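Local coordinates for protein xyloglucan-specific endo-beta-1,4-glucanase BoGH9A (Bacteroides ovatus, PDB 6DHT) that hydrolyses internal beta-1,4-glucosidic linkages in the backbone of natural xyloglucans, releasing xyloglucan oligosaccharides, at residues A[172-177]-A[238-243]; A[484-489]-A[511-516]; A[496-501]-A[547-552]. All coordinates share one frame; numbering follows the deposited sequence.

Contact 1: residues A[172-177]-A[238-243]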
loop_
_atom_site.group_PDB
_atom_site.type_symbol
_atom_site.label_atom_id
_atom_site.label_comp_id
_atom_site.label_asym_id
_atom_site.label_seq_id
_atom_site.Cartn_x
_atom_site.Cartn_y
_atom_site.Cartn_z
ATOM N N TYR A 172 -6.066 16.014 -4.736
ATOM C CA TYR A 172 -5.186 16.237 -5.879
ATOM C C TYR A 172 -3.815 16.819 -5.509
ATOM O O TYR A 172 -3.083 17.269 -6.370
ATOM C CB TYR A 172 -5.886 17.179 -6.868
ATOM C CG TYR A 172 -7.110 16.646 -7.582
ATOM C CD1 TYR A 172 -7.132 15.376 -8.172
ATOM C CD2 TYR A 172 -8.261 17.433 -7.704
ATOM C CE1 TYR A 172 -8.242 14.927 -8.858
ATOM C CE2 TYR A 172 -9.360 16.991 -8.374
ATOM C CZ TYR A 172 -9.388 15.727 -8.952
ATOM O OH TYR A 172 -10.468 15.233 -9.644
ATOM N N ASN A 173 -3.462 16.771 -4.230
ATOM C CA ASN A 173 -2.184 17.267 -3.762
ATOM C C ASN A 173 -1.106 16.183 -3.744
ATOM O O ASN A 173 -1.445 15.007 -3.886
ATOM C CB ASN A 173 -2.410 17.907 -2.396
ATOM C CG ASN A 173 -3.496 18.968 -2.462
ATOM O OD1 ASN A 173 -3.287 20.001 -3.103
ATOM N ND2 ASN A 173 -4.663 18.678 -1.910
ATOM N N LYS A 174 0.153 16.565 -3.631
ATOM C CA LYS A 174 1.277 15.625 -3.760
ATOM C C LYS A 174 2.144 15.785 -2.533
ATOM O O LYS A 174 2.591 16.893 -2.240
ATOM C CB LYS A 174 2.072 15.915 -5.027
ATOM C CG LYS A 174 1.195 15.956 -6.270
ATOM C CD LYS A 174 1.947 16.067 -7.565
ATOM C CE LYS A 174 2.841 17.291 -7.598
ATOM N NZ LYS A 174 3.317 17.582 -8.967
ATOM N N TYR A 175 2.410 14.706 -1.811
ATOM C CA TYR A 175 3.040 14.771 -0.498
ATOM C C TYR A 175 4.300 13.912 -0.459
ATOM O O TYR A 175 4.253 12.721 -0.801
ATOM C CB TYR A 175 2.090 14.242 0.558
ATOM C CG TYR A 175 0.699 14.877 0.596
ATOM C CD1 TYR A 175 -0.276 14.520 -0.334
ATOM C CD2 TYR A 175 0.327 15.798 1.590
ATOM C CE1 TYR A 175 -1.566 15.053 -0.302
ATOM C CE2 TYR A 175 -0.955 16.342 1.624
ATOM C CZ TYR A 175 -1.899 15.969 0.683
ATOM O OH TYR A 175 -3.191 16.500 0.729
ATOM N N ILE A 176 5.420 14.475 -0.025
ATOM C CA ILE A 176 6.688 13.756 -0.027
ATOM C C ILE A 176 6.720 12.596 0.982
ATOM O O ILE A 176 7.212 11.499 0.677
ATOM C CB ILE A 176 7.860 14.736 0.248
ATOM C CG1 ILE A 176 8.135 15.636 -0.965
ATOM C CG2 ILE A 176 9.130 13.958 0.583
ATOM C CD1 ILE A 176 8.669 14.922 -2.200
ATOM N N VAL A 177 6.187 12.798 2.172
ATOM C CA VAL A 177 6.206 11.742 3.177
ATOM C C VAL A 177 5.448 10.536 2.661
ATOM O O VAL A 177 5.973 9.394 2.643
ATOM C CB VAL A 177 5.657 12.237 4.518
ATOM C CG1 VAL A 177 5.310 11.094 5.453
ATOM C CG2 VAL A 177 6.673 13.172 5.168
ATOM N N HIS A 238 7.654 19.812 2.300
ATOM C CA HIS A 238 6.794 18.742 2.820
ATOM C C HIS A 238 5.792 18.259 1.782
ATOM O O HIS A 238 5.579 17.049 1.632
ATOM C CB HIS A 238 6.086 19.233 4.079
ATOM C CG HIS A 238 5.422 18.165 4.893
ATOM N ND1 HIS A 238 6.117 17.221 5.628
ATOM C CD2 HIS A 238 4.115 17.919 5.126
ATOM C CE1 HIS A 238 5.268 16.450 6.273
ATOM N NE2 HIS A 238 4.041 16.846 5.982
ATOM N N LYS A 239 5.144 19.185 1.081
ATOM C CA LYS A 239 4.133 18.818 0.095
ATOM C C LYS A 239 3.948 19.933 -0.937
ATOM O O LYS A 239 4.423 21.075 -0.746
ATOM C CB LYS A 239 2.814 18.495 0.781
ATOM C CG LYS A 239 2.267 19.661 1.623
ATOM C CD LYS A 239 0.922 19.318 2.235
ATOM C CE LYS A 239 0.464 20.377 3.239
ATOM N NZ LYS A 239 -0.888 20.118 3.778
ATOM N N LEU A 240 3.281 19.586 -2.034
ATOM C CA LEU A 240 2.871 20.518 -3.066
ATOM C C LEU A 240 1.359 20.504 -3.034
ATOM O O LEU A 240 0.734 19.455 -3.191
ATOM C CB LEU A 240 3.438 20.106 -4.417
ATOM C CG LEU A 240 3.269 21.079 -5.593
ATOM C CD1 LEU A 240 4.216 20.723 -6.711
ATOM C CD2 LEU A 240 1.843 21.046 -6.114
ATOM N N THR A 241 0.751 21.664 -2.776
ATOM C CA THR A 241 -0.653 21.700 -2.405
ATOM C C THR A 241 -1.331 23.013 -2.792
ATOM O O THR A 241 -0.678 24.039 -3.007
ATOM C CB THR A 241 -0.796 21.491 -0.864
ATOM O OG1 THR A 241 -2.160 21.386 -0.475
ATOM C CG2 THR A 241 -0.087 22.621 -0.084
ATOM N N THR A 242 -2.648 22.948 -2.894
ATOM C CA THR A 242 -3.477 24.153 -2.918
ATOM C C THR A 242 -3.729 24.522 -1.470
ATOM O O THR A 242 -3.515 23.729 -0.566
ATOM C CB THR A 242 -4.790 23.860 -3.626
ATOM O OG1 THR A 242 -5.360 22.667 -3.096
ATOM C CG2 THR A 242 -4.582 23.696 -5.107
ATOM N N PRO A 243 -4.204 25.754 -1.212
ATOM C CA PRO A 243 -4.483 26.076 0.192
ATOM C C PRO A 243 -5.640 25.279 0.792
ATOM O O PRO A 243 -5.604 24.901 1.971
ATOM C CB PRO A 243 -4.845 27.571 0.126
ATOM C CG PRO A 243 -4.078 28.061 -1.041
ATOM C CD PRO A 243 -4.158 26.952 -2.060
HETATM O O HOH W 1 4.466 15.050 3.130
#
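K174 and L240 form an antiparallel hydrogen-bonded pair: K174 N reaches L240 O at 3.0 Å and L240 N reaches K174 O at 2.8 Å. I176 N to H238 O (3.1 Å) carries the pairing into the start of helix 176-192. A water prolongs it, accepting from V177 N and donating to the same H238 O while sitting over the H238 ring centre. Past the other strand end a side chain takes over: N173 OD1 accepts T242 N at 3.0 Å, the donor tilted 34° from the carbonyl plane, while N173 ND2 bonds to D171.

Apolar contacts flank the backbone. On one face K239 lies alongside Y175; its CG sits between backbone N and carbonyl carbon (chi1 58°), and the extended chain brings CD obliquely to the ring, 3.6 Å from Y175 CE2, before NZ binds G331 O, Q317 and T330. On the other face K174 CE meets L240 CD1 at 3.8 Å, and K174 NZ continues to a salt bridge with D140.

The pairing adds 174-175 as an edge strand to a mixed sheet of the GH9 catalytic domain. Y175 OH bonds to OD2 of D171, the predicted nucleophile, making Y175 a probable second-shell positioning residue.

Contact 2: residues A[484-489]-A[511-516]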
loop_
_atom_site.group_PDB
_atom_site.type_symbol
_atom_site.label_atom_id
_atom_site.label_comp_id
_atom_site.label_asym_id
_atom_site.label_seq_id
_atom_site.Cartn_x
_atom_site.Cartn_y
_atom_site.Cartn_z
ATOM N N TYR A 484 -13.100 -5.318 -1.096
ATOM C CA TYR A 484 -12.857 -3.897 -0.856
ATOM C C TYR A 484 -11.906 -3.218 -1.852
ATOM O O TYR A 484 -11.323 -2.195 -1.555
ATOM C CB TYR A 484 -12.337 -3.684 0.573
ATOM C CG TYR A 484 -13.327 -3.920 1.706
ATOM C CD1 TYR A 484 -14.307 -2.978 1.987
ATOM C CD2 TYR A 484 -13.215 -5.013 2.530
ATOM C CE1 TYR A 484 -15.152 -3.145 3.052
ATOM C CE2 TYR A 484 -14.069 -5.208 3.611
ATOM C CZ TYR A 484 -15.042 -4.263 3.854
ATOM O OH TYR A 484 -15.902 -4.430 4.936
ATOM N N VAL A 485 -11.799 -3.778 -3.047
ATOM C CA VAL A 485 -10.937 -3.237 -4.087
ATOM C C VAL A 485 -11.812 -2.911 -5.293
ATOM O O VAL A 485 -12.521 -3.785 -5.807
ATOM C CB VAL A 485 -9.874 -4.253 -4.523
ATOM C CG1 VAL A 485 -8.971 -3.623 -5.575
ATOM C CG2 VAL A 485 -9.015 -4.683 -3.338
ATOM N N THR A 486 -11.752 -1.680 -5.764
ATOM C CA THR A 486 -12.594 -1.265 -6.886
ATOM C C THR A 486 -12.323 -2.092 -8.132
ATOM O O THR A 486 -11.177 -2.432 -8.440
ATOM C CB THR A 486 -12.434 0.234 -7.230
ATOM O OG1 THR A 486 -11.086 0.510 -7.596
ATOM C CG2 THR A 486 -12.786 1.124 -6.055
ATOM N N GLY A 487 -13.383 -2.438 -8.852
ATOM C CA GLY A 487 -13.236 -3.103 -10.131
ATOM C C GLY A 487 -12.991 -4.595 -10.086
ATOM O O GLY A 487 -12.868 -5.219 -11.140
ATOM N N LEU A 488 -12.917 -5.183 -8.901
ATOM C CA LEU A 488 -12.638 -6.615 -8.791
ATOM C C LEU A 488 -13.659 -7.325 -7.915
ATOM O O LEU A 488 -14.380 -6.687 -7.170
ATOM C CB LEU A 488 -11.254 -6.823 -8.224
ATOM C CG LEU A 488 -10.140 -6.375 -9.178
ATOM C CD1 LEU A 488 -8.883 -6.402 -8.417
ATOM C CD2 LEU A 488 -10.031 -7.261 -10.415
ATOM N N GLY A 489 -13.730 -8.650 -8.019
ATOM C CA GLY A 489 -14.667 -9.422 -7.215
ATOM C C GLY A 489 -16.089 -9.297 -7.694
ATOM O O GLY A 489 -16.351 -8.823 -8.795
ATOM N N PRO A 511 -10.519 1.306 -11.607
ATOM C CA PRO A 511 -10.281 0.030 -10.922
ATOM C C PRO A 511 -8.929 -0.038 -10.196
ATOM O O PRO A 511 -8.009 0.715 -10.480
ATOM C CB PRO A 511 -10.285 -0.995 -12.075
ATOM C CG PRO A 511 -9.777 -0.218 -13.238
ATOM C CD PRO A 511 -10.378 1.184 -13.069
ATOM N N GLY A 512 -8.861 -0.957 -9.234
ATOM C CA GLY A 512 -7.615 -1.316 -8.568
ATOM C C GLY A 512 -7.351 -0.667 -7.226
ATOM O O GLY A 512 -6.287 -0.919 -6.651
ATOM N N PHE A 513 -8.272 0.152 -6.712
ATOM C CA PHE A 513 -8.058 0.862 -5.459
ATOM C C PHE A 513 -8.636 0.155 -4.255
ATOM O O PHE A 513 -9.803 -0.190 -4.250
ATOM C CB PHE A 513 -8.681 2.258 -5.531
ATOM C CG PHE A 513 -7.974 3.189 -6.479
ATOM C CD1 PHE A 513 -8.274 3.201 -7.820
ATOM C CD2 PHE A 513 -7.008 4.062 -6.019
ATOM C CE1 PHE A 513 -7.575 4.078 -8.701
ATOM C CE2 PHE A 513 -6.323 4.945 -6.877
ATOM C CZ PHE A 513 -6.628 4.956 -8.213
ATOM N N LEU A 514 -7.818 -0.024 -3.218
ATOM C CA LEU A 514 -8.249 -0.524 -1.927
ATOM C C LEU A 514 -8.873 0.617 -1.136
ATOM O O LEU A 514 -8.203 1.622 -0.850
ATOM C CB LEU A 514 -7.047 -1.059 -1.145
ATOM C CG LEU A 514 -7.366 -1.606 0.254
ATOM C CD1 LEU A 514 -8.405 -2.697 0.244
ATOM C CD2 LEU A 514 -6.073 -2.134 0.856
ATOM N N VAL A 515 -10.134 0.481 -0.777
ATOM C CA VAL A 515 -10.736 1.528 0.039
ATOM C C VAL A 515 -10.339 1.356 1.508
ATOM O O VAL A 515 -9.938 0.279 1.935
ATOM C CB VAL A 515 -12.296 1.591 -0.125
ATOM C CG1 VAL A 515 -12.650 1.846 -1.574
ATOM C CG2 VAL A 515 -12.958 0.318 0.369
ATOM N N GLY A 516 -10.450 2.416 2.300
ATOM C CA GLY A 516 -9.947 2.396 3.666
ATOM C C GLY A 516 -10.568 1.328 4.554
ATOM O O GLY A 516 -9.887 0.685 5.349
#
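V485 and L514 face each other in a single backbone bridge, their two irregular chains running nearly antiparallel (166° apart) and held by V515 N to Y484 O (3.0 Å), T486 N to F513 O (2.9 Å) and G512 N to T486 O (2.9 Å). Two CA-H...O contacts, from V485 CA to F513 O and from L514 CA to Y484 O, accompany the bridge. The chain then leaves through a type II turn, V485 to L488, in which G487 has positive phi and brings its bare CA close to the P511 ring at CB.

T486 makes the main side-chain grip. Its OG1 stands between its own backbone N and carbonyl carbon (chi1 61°), where it accepts F513 N at 3.0 Å and also bonds to I510 O; the same oxygen lies in plane at the edge of the F513 ring, 3.9 Å from CD1. Apolar contacts occupy the other end. L514 CD1 touches both Y484 CB and V485 CG2, each at 4.1 Å, while V515 CG2 approaches Y484 CD1 obliquely at 3.9 Å, the two side chains crossing at about a right angle. The Y484 ring meets Y537 edge-to-face, and F513 packs its ring against H498. N554 of helix 551-567 binds G512 O and L514 N through its side-chain amide.

With two bonds on its hydroxyl, T486 has its rotation fixed and stands in for a backbone acceptor. T486 and N554 thus serve backbone groups where no regular strand does, near the predicted active-site residue D539, whose side chain is about 6 Å from that of V515.

Contact 3: residues A[496-501]-A[547-552]. With MG (magnesium ion), chain X; IMD (imidazole), chain B; EDO (1,2-ethanediol), chain F.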
loop_
_atom_site.group_PDB
_atom_site.type_symbol
_atom_site.label_atom_id
_atom_site.label_comp_id
_atom_site.label_asym_id
_atom_site.label_seq_id
_atom_site.Cartn_x
_atom_site.Cartn_y
_atom_site.Cartn_z
ATOM N N PRO A 496 -16.418 5.114 -4.550
ATOM C CA PRO A 496 -15.323 5.554 -3.689
ATOM C C PRO A 496 -15.228 7.057 -3.513
ATOM O O PRO A 496 -15.594 7.825 -4.400
ATOM C CB PRO A 496 -14.067 5.017 -4.416
ATOM C CG PRO A 496 -14.511 4.929 -5.847
ATOM C CD PRO A 496 -15.935 4.483 -5.787
ATOM N N HIS A 497 -14.692 7.461 -2.372
ATOM C CA HIS A 497 -14.367 8.833 -2.098
ATOM C C HIS A 497 -13.081 9.127 -2.832
ATOM O O HIS A 497 -11.978 8.990 -2.284
ATOM C CB HIS A 497 -14.229 9.032 -0.585
ATOM C CG HIS A 497 -13.822 10.416 -0.177
ATOM N ND1 HIS A 497 -12.508 10.821 -0.109
ATOM C CD2 HIS A 497 -14.558 11.489 0.209
ATOM C CE1 HIS A 497 -12.451 12.089 0.261
ATOM N NE2 HIS A 497 -13.689 12.514 0.472
ATOM N N HIS A 498 -13.233 9.518 -4.090
ATOM C CA HIS A 498 -12.101 9.636 -5.017
ATOM C C HIS A 498 -12.496 10.690 -6.025
ATOM O O HIS A 498 -13.376 10.453 -6.853
ATOM C CB HIS A 498 -11.912 8.284 -5.725
ATOM C CG HIS A 498 -10.692 8.191 -6.583
ATOM N ND1 HIS A 498 -10.620 7.345 -7.677
ATOM C CD2 HIS A 498 -9.472 8.764 -6.474
ATOM C CE1 HIS A 498 -9.412 7.426 -8.209
ATOM N NE2 HIS A 498 -8.697 8.283 -7.502
ATOM N N ARG A 499 -11.862 11.846 -5.968
ATOM C CA ARG A 499 -12.284 12.924 -6.858
ATOM C C ARG A 499 -12.157 12.534 -8.331
ATOM O O ARG A 499 -12.997 12.923 -9.139
ATOM C CB ARG A 499 -11.543 14.222 -6.578
ATOM C CG ARG A 499 -12.022 14.963 -5.317
ATOM C CD ARG A 499 -11.102 16.113 -4.976
ATOM N NE ARG A 499 -11.562 16.890 -3.818
ATOM C CZ ARG A 499 -11.465 16.488 -2.563
ATOM N NH1 ARG A 499 -10.951 15.288 -2.284
ATOM N NH2 ARG A 499 -11.875 17.269 -1.576
ATOM N N LEU A 500 -11.159 11.726 -8.702
ATOM C CA LEU A 500 -11.092 11.313 -10.105
ATOM C C LEU A 500 -12.296 10.485 -10.550
ATOM O O LEU A 500 -12.904 10.767 -11.582
ATOM C CB LEU A 500 -9.821 10.514 -10.385
ATOM C CG LEU A 500 -8.503 11.281 -10.451
ATOM C CD1 LEU A 500 -7.338 10.292 -10.667
ATOM C CD2 LEU A 500 -8.458 12.328 -11.529
ATOM N N SER A 501 -12.643 9.445 -9.806
ATOM C CA SER A 501 -13.781 8.604 -10.177
ATOM C C SER A 501 -15.108 9.366 -10.077
ATOM O O SER A 501 -16.071 9.066 -10.801
ATOM C CB SER A 501 -13.869 7.348 -9.312
ATOM O OG SER A 501 -12.754 6.488 -9.555
ATOM N N ASN A 547 -14.441 5.073 2.898
ATOM C CA ASN A 547 -14.409 4.741 1.465
ATOM C C ASN A 547 -13.381 5.566 0.673
ATOM O O ASN A 547 -13.495 5.693 -0.534
ATOM C CB ASN A 547 -15.823 4.901 0.855
ATOM C CG ASN A 547 -16.123 3.876 -0.203
ATOM O OD1 ASN A 547 -15.610 2.743 -0.165
ATOM N ND2 ASN A 547 -17.043 4.209 -1.112
ATOM N N GLU A 548 -12.402 6.134 1.370
ATOM C CA GLU A 548 -11.299 6.876 0.765
ATOM C C GLU A 548 -10.314 5.908 0.074
ATOM O O GLU A 548 -10.287 4.719 0.385
ATOM C CB GLU A 548 -10.592 7.691 1.867
ATOM C CG GLU A 548 -9.219 8.278 1.595
ATOM C CD GLU A 548 -9.169 9.450 0.656
ATOM O OE1 GLU A 548 -10.046 9.594 -0.225
ATOM O OE2 GLU A 548 -8.148 10.170 0.736
ATOM N N VAL A 549 -9.594 6.429 -0.908
ATOM C CA VAL A 549 -8.520 5.659 -1.557
ATOM C C VAL A 549 -7.243 6.467 -1.420
ATOM O O VAL A 549 -7.265 7.673 -1.222
ATOM C CB VAL A 549 -8.845 5.382 -3.052
ATOM C CG1 VAL A 549 -10.136 4.579 -3.174
ATOM C CG2 VAL A 549 -8.920 6.699 -3.860
ATOM N N ALA A 550 -6.089 5.813 -1.485
ATOM C CA ALA A 550 -4.818 6.496 -1.267
ATOM C C ALA A 550 -3.628 5.700 -1.766
ATOM O O ALA A 550 -3.640 4.463 -1.703
ATOM C CB ALA A 550 -4.626 6.777 0.200
ATOM N N ILE A 551 -2.589 6.389 -2.207
ATOM C CA ILE A 551 -1.400 5.691 -2.704
ATOM C C ILE A 551 -0.745 4.807 -1.645
ATOM O O ILE A 551 -0.183 3.750 -2.000
ATOM C CB ILE A 551 -0.376 6.639 -3.345
ATOM C CG1 ILE A 551 0.110 7.700 -2.356
ATOM C CG2 ILE A 551 -0.917 7.223 -4.638
ATOM C CD1 ILE A 551 1.263 8.575 -2.844
ATOM N N ASN A 552 -0.768 5.198 -0.376
ATOM C CA ASN A 552 -0.140 4.373 0.655
ATOM C C ASN A 552 -0.949 3.145 0.949
ATOM O O ASN A 552 -0.409 2.138 1.369
ATOM C CB ASN A 552 0.164 5.163 1.926
ATOM C CG ASN A 552 -1.042 5.899 2.476
ATOM O OD1 ASN A 552 -1.764 6.611 1.752
ATOM N ND2 ASN A 552 -1.267 5.738 3.767
HETATM MG MG MG X . -17.076 7.988 -12.266
HETATM N N1 IMD B . -6.038 9.481 2.239
HETATM C C2 IMD B . -4.868 10.158 2.257
HETATM N N3 IMD B . -3.981 9.427 2.975
HETATM C C4 IMD B . -4.598 8.310 3.418
HETATM C C5 IMD B . -5.903 8.345 2.951
HETATM C C1 EDO F . -11.210 15.742 2.015
HETATM O O1 EDO F . -12.084 16.441 1.105
HETATM C C2 EDO F . -9.897 15.322 1.350
HETATM O O2 EDO F . -10.187 14.370 0.323
HETATM O O HOH W 2 -15.399 6.669 -12.496
HETATM O O HOH W 3 -18.549 9.432 -12.327
HETATM O O HOH W 4 -17.823 6.815 -10.841
#
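H497 ND1 meets E548 OE1 (2.8 Å) from 49° out of the carboxylate plane, while OE1 stays near the imidazole plane; the same oxygen is 2.9 Å from H497 O, a second acceptor to which it is not bonded. This His-carboxylate hydrogen bond belongs to the GH9 active site, where E548 is the predicted proton donor and H497 a predicted active-site residue. The bend of E548 at chi2 (72°) turns the carboxylate toward H497, and its OE2 accepts N1 of a bound imidazole at 2.7 Å.

A 1,2-ethanediol sits beside them. Its O1 and O2 accept R499 NH2 and NH1, and O2 lies at the H497 ring edge, 3.2 Å from CE1. Both small molecules probably come from the crystallisation liquor.

The backbone bond H497 N to N547 O (2.8 Å) holds the segments together, while the N547 amide engages Y537 and D539. Behind, V549 CG2 stands over one face of the H498 ring, displaced toward its CG-CD2 side, 3.4 Å from CD2; V549 N is buried with no partner. H498 bonds through NE2 to Q118 and through ND1 to S501 OG. S501 O coordinates a magnesium ion at 2.1 Å, its shell completed by three waters, D504 and I506.

From the N terminus, contact 1 first closes a 60-residue excursion that holds most of helix 176-192 and helices 194-199 and 213-226, ending long before the others begin. Contacts 2 and 3 cross: 484-489 opens first, 496-501 lies inside its loop, 511-516 closes contact 2, and 547-552 closes contact 3 just as helix 551-567 starts. These two touch, through a probable hydrogen bond from G516 N to E548 O and the packing of F513 CB on V549 CG1. Contact 1 reaches contact 3 where Y172 OH packs on R499 CB, but stays about 10 Å from contact 2 at the nearest atoms. Contact 3 ties the starts of helices 499-503 and 551-567; contact 1 follows directly on D171.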